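Local coordinates for protein putative LacI-family transcriptional regulator (Bacteroides fragilis, PDB 3GBV) that probably regulates transcription as a LacI-family DNA-binding protein, presumably responding to a small effector bound by its periplasmic-binding-protein-like core, at the interface of chains A and B. Numbering follows the deposited sequence. Chains: chain A/B, Putative LacI-family transcriptional regulator.

Contact 1: the interface of chains A and B. Residues chain A 287, 289-290, 294; chain B 123, 282-283.
The phenyl ring of B:Phe123 presses against A:Thr287, A:Glu289 and A:Asn290 in what is probably the core-domain dimer interface of a LacI-family regulator. Its side chain leaves helix 117-131 with CG anti to the backbone N (chi1 170°), which carries the ring over to the opposite chain. Traced outward, CB meets CB of A:Glu289 at 3.9 Å. CD1 lies 3.7 Å from CB of A:Asn290. CE1 comes to 3.3 Å from the hydroxyl OG1 of A:Thr287, a van der Waals contact in which the two side chains cross at about a right angle. The tip, CZ, is 4.2 Å from the amide oxygen OD1 of A:Asn290. That amide is turned nearly parallel to the ring, 18° between the planes, but the side chains cross obliquely, the amide displaced past the CD1-CE1 rim and not stacked on the ring. As modelled, OD1 also stands 3.1 Å from the carbonyl O of B:Ile283; both can only accept, so the amide orientation is doubtful. Reversing it would give up the weak bond that ND2 makes to the carbonyl O of A:Thr287. Nearby, B:Ile283 N lies 2.8 Å from water 1 in an almost straight bond (176°), and this water bonds to the carbonyl O of A:Asn290 at 2.9 Å.

Contact 2: the interface of chains A and B. Residues chain A 116, 119, 280-281, 283; chain B 289, 293.
B:Tyr293 points its CG anti to its own carbonyl carbon (chi1 -63°), and A:Gln119 carries its CG anti to the backbone N (chi1 -172°) before bending at chi2; this brings the phenol ring against the glutamine chain. B:Tyr293 ends a short 3-10 helix and hides 112 Å² in this A-B interface, probably that of the LacI-family dimer; its partners spread around the ring, all toward one face. On the CD2 and CE2 side, CG of A:Gln119 packs 3.4 Å from CE2, and CD1 of A:Ile283 lies against CD2. On the CD1 and CE1 side, CB of A:Tyr280 approaches CD1 at 3.7 Å, the two tyrosines lying side by side and pointing the same way. At the tip the phenol OH of B:Tyr293 is 3.1 Å from the amide ND2 of A:Asn116, a hydrogen bond in which the amide must donate. A:Asn116 is itself fixed as the N-cap of helix 117-131: its OD1 accepts the backbone N of A:Gln119 at 2.8 Å, which leaves ND2 turned to the tyrosine. The bend of A:Gln119 also sends its amide to the partner's backbone, where NE2 donates to the carbonyl O of B:Glu289 at 2.9 Å, 163° at the hydrogen and nearly within the glutamine amide plane.

Contact 3: the interface of chains A and B. Residues chain A 127, 130, 247-248, 285, 287; chain B 126-127, 130, 248, 285.
The phenyl ring of A:Phe248 meets B:Leu130 tip to tip, its CZ 3.5 Å from the methyl CD2, near the two-fold axis of what is probably a LacI-family core dimer. Within its own chain this ring is flanked on both faces, each contact offset toward the rim: the selenomethionine methyl CE of A:Met127 sits 3.7 Å above one face, CB of A:Ser247 lies over the opposite face, and CG2 of A:Thr287 abuts the edge in plane. The guanidinium of B:Arg126 runs past CE1 with its plane 23° from that of the ring. Like residues meet around the axis. The side chains of A:Met127 and B:Met127, each bent at chi2 and chi3, cross at about a right angle and bring their CE methyls to 3.8 Å. A:Leu130 and B:Leu130 also cross nearly square, CD2 of the first lying 3.7 Å from CG of the second. Their torsions differ: A:Leu130 has CG anti to the backbone N (chi1 169°), while B:Leu130 has chi1 -122°, a near-eclipsed torsion that may reflect uncertain modelling, so the difference should be read with caution. Polar linkage across is indirect. B:Arg126 NH1 is 3.3 Å from water 3, which in turn bonds to the carbonyl O of A:Ser247 at 2.7 Å.

Contact 1: the interface of chains A and B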
ATOM      1  N   THR A 287      -3.962  -3.266  -7.689  1.00 26.30           N
ATOM      2  CA  THR A 287      -4.283  -3.935  -8.944  1.00 26.11           C
ATOM      3  C   THR A 287      -5.190  -5.103  -8.593  1.00 25.40           C
ATOM      4  O   THR A 287      -5.407  -5.402  -7.422  1.00 23.46           O
ATOM      5  CB  THR A 287      -3.025  -4.492  -9.648  1.00 26.41           C
ATOM      6  OG1 THR A 287      -2.535  -5.632  -8.933  1.00 26.21           O
ATOM      7  CG2 THR A 287      -1.941  -3.450  -9.699  1.00 27.74           C
ATOM      8  N   GLU A 289      -4.557  -8.109  -8.838  1.00 23.56           N
ATOM      9  CA  GLU A 289      -3.758  -9.123  -8.171  1.00 25.75           C
ATOM     10  C   GLU A 289      -3.348  -8.885  -6.716  1.00 25.99           C
ATOM     11  O   GLU A 289      -2.819  -9.796  -6.082  1.00 26.11           O
ATOM     12  CB  GLU A 289      -2.498  -9.423  -8.981  1.00 27.42           C
ATOM     13  CG  GLU A 289      -2.723 -10.062 -10.345  1.00 30.99           C
ATOM     14  CD  GLU A 289      -3.227  -9.075 -11.370  1.00 35.45           C
ATOM     15  OE1 GLU A 289      -2.804  -7.900 -11.311  1.00 36.40           O
ATOM     16  OE2 GLU A 289      -4.034  -9.477 -12.239  1.00 38.13           O
ATOM     17  N   ASN A 290      -3.553  -7.683  -6.182  1.00 25.32           N
ATOM     18  CA  ASN A 290      -3.185  -7.451  -4.788  1.00 25.21           C
ATOM     19  C   ASN A 290      -4.291  -6.792  -3.968  1.00 24.72           C
ATOM     20  O   ASN A 290      -4.168  -6.646  -2.747  1.00 24.30           O
ATOM     21  CB  ASN A 290      -1.889  -6.624  -4.689  1.00 23.23           C
ATOM     22  CG  ASN A 290      -2.091  -5.139  -4.998  1.00 24.37           C
ATOM     23  OD1 ASN A 290      -1.233  -4.311  -4.659  1.00 24.00           O
ATOM     24  ND2 ASN A 290      -3.205  -4.798  -5.645  1.00 17.18           N
ATOM     25  N   TYR A 294      -4.935  -6.081   0.597  1.00 32.33           N
ATOM     26  CA  TYR A 294      -4.728  -4.718   1.090  1.00 36.19           C
ATOM     27  C   TYR A 294      -5.684  -4.463   2.249  1.00 39.63           C
ATOM     28  O   TYR A 294      -6.834  -4.897   2.214  1.00 40.01           O
ATOM     29  CB  TYR A 294      -5.021  -3.714  -0.028  1.00 31.88           C
ATOM     30  CG  TYR A 294      -4.876  -2.257   0.347  1.00 29.21           C
ATOM     31  CD1 TYR A 294      -3.638  -1.614   0.283  1.00 29.09           C
ATOM     32  CD2 TYR A 294      -5.983  -1.508   0.727  1.00 26.82           C
ATOM     33  CE1 TYR A 294      -3.512  -0.260   0.582  1.00 25.32           C
ATOM     34  CE2 TYR A 294      -5.868  -0.158   1.031  1.00 24.93           C
ATOM     35  CZ  TYR A 294      -4.634   0.457   0.955  1.00 25.85           C
ATOM     36  OH  TYR A 294      -4.515   1.784   1.256  1.00 23.70           O
TER
ATOM     37  N   PHE B 123       1.272 -11.584  -8.862  1.00 24.08           N
ATOM     38  CA  PHE B 123       1.262 -10.133  -8.928  1.00 22.17           C
ATOM     39  C   PHE B 123       2.558  -9.617  -9.566  1.00 21.48           C
ATOM     40  O   PHE B 123       2.517  -8.771 -10.459  1.00 18.42           O
ATOM     41  CB  PHE B 123       1.120  -9.541  -7.522  1.00 21.30           C
ATOM     42  CG  PHE B 123       1.338  -8.052  -7.465  1.00 22.50           C
ATOM     43  CD1 PHE B 123       0.288  -7.170  -7.672  1.00 22.38           C
ATOM     44  CD2 PHE B 123       2.607  -7.531  -7.227  1.00 21.28           C
ATOM     45  CE1 PHE B 123       0.501  -5.794  -7.640  1.00 22.94           C
ATOM     46  CE2 PHE B 123       2.825  -6.159  -7.194  1.00 20.43           C
ATOM     47  CZ  PHE B 123       1.776  -5.292  -7.398  1.00 21.81           C
ATOM     48  N   PRO B 282      -0.052  -7.611   3.183  1.00 22.28           N
ATOM     49  CA  PRO B 282      -0.258  -7.028   1.855  1.00 20.76           C
ATOM     50  C   PRO B 282       0.920  -7.232   0.896  1.00 19.83           C
ATOM     51  O   PRO B 282       2.015  -7.633   1.298  1.00 17.51           O
ATOM     52  CB  PRO B 282      -0.514  -5.561   2.168  1.00 23.10           C
ATOM     53  CG  PRO B 282       0.331  -5.330   3.398  1.00 22.92           C
ATOM     54  CD  PRO B 282       0.068  -6.571   4.219  1.00 23.38           C
ATOM     55  N   ILE B 283       0.661  -6.978  -0.380  1.00 17.50           N
ATOM     56  CA  ILE B 283       1.650  -7.082  -1.439  1.00 18.12           C
ATOM     57  C   ILE B 283       1.757  -5.633  -1.920  1.00 18.85           C
ATOM     58  O   ILE B 283       1.086  -5.233  -2.874  1.00 17.72           O
ATOM     59  CB  ILE B 283       1.123  -8.016  -2.572  1.00 20.07           C
ATOM     60  CG1 ILE B 283       0.878  -9.421  -1.999  1.00 19.08           C
ATOM     61  CG2 ILE B 283       2.101  -8.064  -3.746  1.00 14.39           C
ATOM     62  CD1 ILE B 283       0.024 -10.340  -2.895  1.00 17.71           C
TER
HETATM   63  O   HOH W   1      -1.959  -6.076  -1.031  1.00 13.72           O

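Contact 2: the interface of chains A and B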
ATOM      1  N   ASN A 116      -0.353  14.202  -0.787  1.00 21.68           N
ATOM      2  CA  ASN A 116       0.386  15.313  -1.321  1.00 22.65           C
ATOM      3  C   ASN A 116      -0.143  15.235  -2.767  1.00 24.07           C
ATOM      4  O   ASN A 116       0.339  14.431  -3.582  1.00 19.32           O
ATOM      5  CB  ASN A 116       1.881  15.023  -1.281  1.00 24.39           C
ATOM      6  CG  ASN A 116       2.679  16.060  -2.034  1.00 26.03           C
ATOM      7  OD1 ASN A 116       2.392  16.356  -3.194  1.00 23.04           O
ATOM      8  ND2 ASN A 116       3.687  16.621  -1.377  1.00 27.58           N
ATOM      9  N   GLN A 119       2.344  15.250  -5.791  1.00 25.86           N
ATOM     10  CA  GLN A 119       3.076  13.990  -5.926  1.00 24.32           C
ATOM     11  C   GLN A 119       2.163  12.840  -6.333  1.00 21.91           C
ATOM     12  O   GLN A 119       2.584  11.941  -7.054  1.00 18.75           O
ATOM     13  CB  GLN A 119       3.767  13.635  -4.609  1.00 22.63           C
ATOM     14  CG  GLN A 119       4.704  12.445  -4.685  1.00 24.43           C
ATOM     15  CD  GLN A 119       5.892  12.706  -5.591  1.00 26.88           C
ATOM     16  OE1 GLN A 119       6.408  13.827  -5.640  1.00 25.61           O
ATOM     17  NE2 GLN A 119       6.344  11.671  -6.302  1.00 24.21           N
ATOM     18  N   TYR A 280       0.814  13.883   5.336  1.00 26.25           N
ATOM     19  CA  TYR A 280       0.613  13.376   3.997  1.00 24.46           C
ATOM     20  C   TYR A 280       0.373  11.877   4.051  1.00 22.12           C
ATOM     21  O   TYR A 280       1.190  11.124   4.567  1.00 19.30           O
ATOM     22  CB  TYR A 280       1.826  13.711   3.115  1.00 25.83           C
ATOM     23  CG  TYR A 280       1.892  15.172   2.702  1.00 27.52           C
ATOM     24  CD1 TYR A 280       0.779  15.809   2.147  1.00 26.35           C
ATOM     25  CD2 TYR A 280       3.073  15.905   2.835  1.00 28.22           C
ATOM     26  CE1 TYR A 280       0.838  17.133   1.730  1.00 28.66           C
ATOM     27  CE2 TYR A 280       3.149  17.236   2.420  1.00 28.66           C
ATOM     28  CZ  TYR A 280       2.030  17.842   1.867  1.00 31.32           C
ATOM     29  OH  TYR A 280       2.103  19.147   1.436  1.00 33.73           O
HETATM   30  N   MSE A 281      -0.774  11.458   3.537  1.00 21.80           N
HETATM   31  CA  MSE A 281      -1.147  10.045   3.521  1.00 21.92           C
HETATM   32  C   MSE A 281      -0.421   9.327   2.384  1.00 22.93           C
HETATM   33  O   MSE A 281       0.060   9.962   1.451  1.00 21.10           O
HETATM   34  CB  MSE A 281      -2.661   9.917   3.346  1.00 22.63           C
HETATM   35  CG  MSE A 281      -3.449  10.660   4.425  1.00 21.98           C
HETATM   36 SE   MSE A 281      -2.939   9.892   6.177  1.00 40.95          SE
HETATM   37  CE  MSE A 281      -3.765   8.115   6.165  1.00 21.01           C
ATOM     38  N   ILE A 283       0.400   6.982  -1.016  1.00 22.76           N
ATOM     39  CA  ILE A 283      -0.108   6.905  -2.384  1.00 21.97           C
ATOM     40  C   ILE A 283      -0.029   5.416  -2.753  1.00 22.45           C
ATOM     41  O   ILE A 283       0.909   4.967  -3.415  1.00 22.19           O
ATOM     42  CB  ILE A 283       0.784   7.781  -3.309  1.00 23.51           C
ATOM     43  CG1 ILE A 283       0.688   9.247  -2.851  1.00 20.08           C
ATOM     44  CG2 ILE A 283       0.379   7.629  -4.765  1.00 19.99           C
ATOM     45  CD1 ILE A 283       1.802  10.122  -3.376  1.00 21.17           C
TER
ATOM     46  N   GLU B 289       8.266   7.162  -7.386  1.00 24.44           N
ATOM     47  CA  GLU B 289       7.261   8.199  -7.144  1.00 25.28           C
ATOM     48  C   GLU B 289       6.290   8.060  -5.969  1.00 24.60           C
ATOM     49  O   GLU B 289       5.465   8.951  -5.772  1.00 25.56           O
ATOM     50  CB  GLU B 289       6.427   8.453  -8.396  1.00 26.47           C
ATOM     51  CG  GLU B 289       7.218   8.877  -9.602  1.00 30.79           C
ATOM     52  CD  GLU B 289       8.021   7.736 -10.176  1.00 33.75           C
ATOM     53  OE1 GLU B 289       7.480   6.612 -10.265  1.00 33.35           O
ATOM     54  OE2 GLU B 289       9.192   7.963 -10.544  1.00 38.07           O
ATOM     55  N   TYR B 293       6.205   8.373   0.635  1.00 29.79           N
ATOM     56  CA  TYR B 293       4.988   8.502   1.438  1.00 30.14           C
ATOM     57  C   TYR B 293       4.500   7.164   1.965  1.00 30.41           C
ATOM     58  O   TYR B 293       3.438   7.068   2.585  1.00 29.25           O
ATOM     59  CB  TYR B 293       3.902   9.178   0.602  1.00 31.21           C
ATOM     60  CG  TYR B 293       4.306  10.580   0.219  1.00 33.70           C
ATOM     61  CD1 TYR B 293       4.232  11.620   1.142  1.00 32.83           C
ATOM     62  CD2 TYR B 293       4.859  10.848  -1.027  1.00 34.90           C
ATOM     63  CE1 TYR B 293       4.707  12.887   0.838  1.00 34.67           C
ATOM     64  CE2 TYR B 293       5.339  12.115  -1.343  1.00 36.59           C
ATOM     65  CZ  TYR B 293       5.265  13.129  -0.408  1.00 36.53           C
ATOM     66  OH  TYR B 293       5.774  14.372  -0.729  1.00 38.77           O
TER
HETATM   67  O   HOH W   2       2.221   8.562   4.540  1.00 40.02           O

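Contact 3: the interface of chains A and B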
HETATM    1  N   MSE A 127       2.415   5.775 -13.668  1.00 25.81           N
HETATM    2  CA  MSE A 127       1.677   4.517 -13.818  1.00 26.97           C
HETATM    3  C   MSE A 127       0.860   4.445 -15.103  1.00 27.07           C
HETATM    4  O   MSE A 127       0.755   3.381 -15.716  1.00 27.13           O
HETATM    5  CB  MSE A 127       0.747   4.273 -12.618  1.00 24.62           C
HETATM    6  CG  MSE A 127       1.447   4.189 -11.260  1.00 23.38           C
HETATM    7 SE   MSE A 127       2.850   2.833 -11.303  1.00 42.61          SE
HETATM    8  CE  MSE A 127       1.823   1.146 -11.608  1.00 25.98           C
ATOM      9  N   LEU A 130       3.043   3.671 -18.112  1.00 32.61           N
ATOM     10  CA  LEU A 130       3.569   2.305 -18.106  1.00 35.02           C
ATOM     11  C   LEU A 130       2.556   1.495 -18.919  1.00 36.14           C
ATOM     12  O   LEU A 130       2.888   0.504 -19.568  1.00 35.39           O
ATOM     13  CB  LEU A 130       3.615   1.750 -16.672  1.00 35.07           C
ATOM     14  CG  LEU A 130       3.904   0.241 -16.542  1.00 38.23           C
ATOM     15  CD1 LEU A 130       5.379  -0.014 -16.830  1.00 38.79           C
ATOM     16  CD2 LEU A 130       3.546  -0.263 -15.138  1.00 37.23           C
ATOM     17  N   SER A 247      -7.528  -0.448 -14.565  1.00 25.17           N
ATOM     18  CA  SER A 247      -6.249  -1.158 -14.442  1.00 28.24           C
ATOM     19  C   SER A 247      -5.572  -0.934 -13.098  1.00 26.84           C
ATOM     20  O   SER A 247      -4.974  -1.846 -12.535  1.00 25.25           O
ATOM     21  CB  SER A 247      -5.282  -0.725 -15.548  1.00 28.75           C
ATOM     22  OG  SER A 247      -5.833  -0.963 -16.828  1.00 35.46           O
ATOM     23  N   PHE A 248      -5.653   0.291 -12.601  1.00 24.89           N
ATOM     24  CA  PHE A 248      -5.059   0.624 -11.324  1.00 24.73           C
ATOM     25  C   PHE A 248      -6.005   1.541 -10.557  1.00 24.04           C
ATOM     26  O   PHE A 248      -6.761   2.321 -11.149  1.00 20.49           O
ATOM     27  CB  PHE A 248      -3.726   1.372 -11.500  1.00 23.50           C
ATOM     28  CG  PHE A 248      -2.663   0.599 -12.241  1.00 24.92           C
ATOM     29  CD1 PHE A 248      -2.223  -0.638 -11.780  1.00 23.01           C
ATOM     30  CD2 PHE A 248      -2.066   1.138 -13.381  1.00 22.12           C
ATOM     31  CE1 PHE A 248      -1.205  -1.323 -12.442  1.00 25.68           C
ATOM     32  CE2 PHE A 248      -1.046   0.455 -14.050  1.00 25.71           C
ATOM     33  CZ  PHE A 248      -0.613  -0.777 -13.581  1.00 24.24           C
ATOM     34  N   LEU A 285      -0.810   1.897  -4.540  1.00 22.82           N
ATOM     35  CA  LEU A 285      -1.208   1.383  -5.839  1.00 24.12           C
ATOM     36  C   LEU A 285      -1.842  -0.000  -5.715  1.00 23.57           C
ATOM     37  O   LEU A 285      -1.253  -0.929  -5.152  1.00 21.29           O
ATOM     38  CB  LEU A 285      -0.015   1.293  -6.778  1.00 26.27           C
ATOM     39  CG  LEU A 285      -0.514   0.836  -8.139  1.00 30.11           C
ATOM     40  CD1 LEU A 285      -0.939   2.062  -8.952  1.00 29.79           C
ATOM     41  CD2 LEU A 285       0.564   0.041  -8.828  1.00 33.37           C
ATOM     42  N   THR A 287      -3.962  -3.266  -7.689  1.00 26.30           N
ATOM     43  CA  THR A 287      -4.283  -3.935  -8.944  1.00 26.11           C
ATOM     44  C   THR A 287      -5.190  -5.103  -8.593  1.00 25.40           C
ATOM     45  O   THR A 287      -5.407  -5.402  -7.422  1.00 23.46           O
ATOM     46  CB  THR A 287      -3.025  -4.492  -9.648  1.00 26.41           C
ATOM     47  OG1 THR A 287      -2.535  -5.632  -8.933  1.00 26.21           O
ATOM     48  CG2 THR A 287      -1.941  -3.450  -9.699  1.00 27.74           C
TER
ATOM     49  N   ARG B 126       2.620 -10.020 -13.288  1.00 30.09           N
ATOM     50  CA  ARG B 126       1.743  -9.036 -13.919  1.00 31.41           C
ATOM     51  C   ARG B 126       2.450  -7.704 -14.078  1.00 30.20           C
ATOM     52  O   ARG B 126       2.358  -7.068 -15.129  1.00 30.07           O
ATOM     53  CB  ARG B 126       0.471  -8.843 -13.082  1.00 35.15           C
ATOM     54  CG  ARG B 126      -0.223  -7.479 -13.229  1.00 41.26           C
ATOM     55  CD  ARG B 126      -0.741  -7.219 -14.623  1.00 44.43           C
ATOM     56  NE  ARG B 126      -1.360  -5.898 -14.738  1.00 46.93           N
ATOM     57  CZ  ARG B 126      -2.547  -5.572 -14.230  1.00 48.10           C
ATOM     58  NH1 ARG B 126      -3.260  -6.468 -13.562  1.00 47.39           N
ATOM     59  NH2 ARG B 126      -3.032  -4.347 -14.401  1.00 49.79           N
HETATM   60  N   MSE B 127       3.161  -7.288 -13.032  1.00 28.45           N
HETATM   61  CA  MSE B 127       3.876  -6.014 -13.057  1.00 26.10           C
HETATM   62  C   MSE B 127       5.070  -6.091 -13.999  1.00 25.74           C
HETATM   63  O   MSE B 127       5.347  -5.142 -14.714  1.00 24.18           O
HETATM   64  CB  MSE B 127       4.354  -5.619 -11.649  1.00 22.80           C
HETATM   65  CG  MSE B 127       3.244  -5.474 -10.619  1.00 20.87           C
HETATM   66 SE   MSE B 127       1.981  -4.074 -11.246  1.00 40.19          SE
HETATM   67  CE  MSE B 127       3.111  -2.441 -11.294  1.00 23.14           C
ATOM     68  N   LEU B 130       4.239  -5.813 -17.553  1.00 33.75           N
ATOM     69  CA  LEU B 130       3.847  -4.437 -17.844  1.00 34.51           C
ATOM     70  C   LEU B 130       5.082  -3.696 -18.332  1.00 35.01           C
ATOM     71  O   LEU B 130       5.003  -2.880 -19.249  1.00 33.45           O
ATOM     72  CB  LEU B 130       3.288  -3.763 -16.580  1.00 34.75           C
ATOM     73  CG  LEU B 130       1.850  -3.212 -16.648  1.00 35.50           C
ATOM     74  CD1 LEU B 130       1.000  -4.012 -17.625  1.00 34.17           C
ATOM     75  CD2 LEU B 130       1.238  -3.254 -15.265  1.00 32.91           C
ATOM     76  N   PHE B 248      10.525  -1.500  -9.720  1.00 28.02           N
ATOM     77  CA  PHE B 248       9.527  -1.681  -8.660  1.00 26.83           C
ATOM     78  C   PHE B 248      10.085  -2.535  -7.524  1.00 25.23           C
ATOM     79  O   PHE B 248      10.943  -3.402  -7.739  1.00 24.15           O
ATOM     80  CB  PHE B 248       8.289  -2.423  -9.173  1.00 26.45           C
ATOM     81  CG  PHE B 248       7.578  -1.749 -10.306  1.00 28.41           C
ATOM     82  CD1 PHE B 248       6.997  -0.498 -10.142  1.00 30.41           C
ATOM     83  CD2 PHE B 248       7.442  -2.398 -11.529  1.00 29.23           C
ATOM     84  CE1 PHE B 248       6.280   0.098 -11.177  1.00 31.35           C
ATOM     85  CE2 PHE B 248       6.730  -1.813 -12.573  1.00 31.17           C
ATOM     86  CZ  PHE B 248       6.145  -0.558 -12.397  1.00 31.63           C
ATOM     87  N   LEU B 285       3.267  -2.343  -3.618  1.00 17.59           N
ATOM     88  CA  LEU B 285       4.090  -1.964  -4.751  1.00 19.63           C
ATOM     89  C   LEU B 285       4.651  -0.573  -4.561  1.00 18.82           C
ATOM     90  O   LEU B 285       3.910   0.392  -4.376  1.00 15.84           O
ATOM     91  CB  LEU B 285       3.292  -1.996  -6.054  1.00 20.72           C
ATOM     92  CG  LEU B 285       4.229  -1.733  -7.240  1.00 23.69           C
ATOM     93  CD1 LEU B 285       4.673  -3.051  -7.838  1.00 24.79           C
ATOM     94  CD2 LEU B 285       3.549  -0.857  -8.270  1.00 25.50           C
TER
HETATM   95  O   HOH W   3      -5.439  -4.497 -12.146  1.00 25.68           O

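Contacts 1 and 3 lie close together, with their C-alpha centres about 10 Å apart, and share A:Thr287; the C-alpha centre of contact 2 lies about 19 Å from that of contact 1 and about 17 Å from that of contact 3. Helix 117-131 enters all three, from chain B in contact 1, chain A in contact 2 and both chains in contact 3. B:Ile283 and A:Glu289 in contact 1 return as A:Ile283 and B:Glu289 in contact 2. The C-terminal segment of each subunit thus reaches across to its partner, flanking the apolar centre of contact 3, an arrangement consistent with a LacI-type dimer.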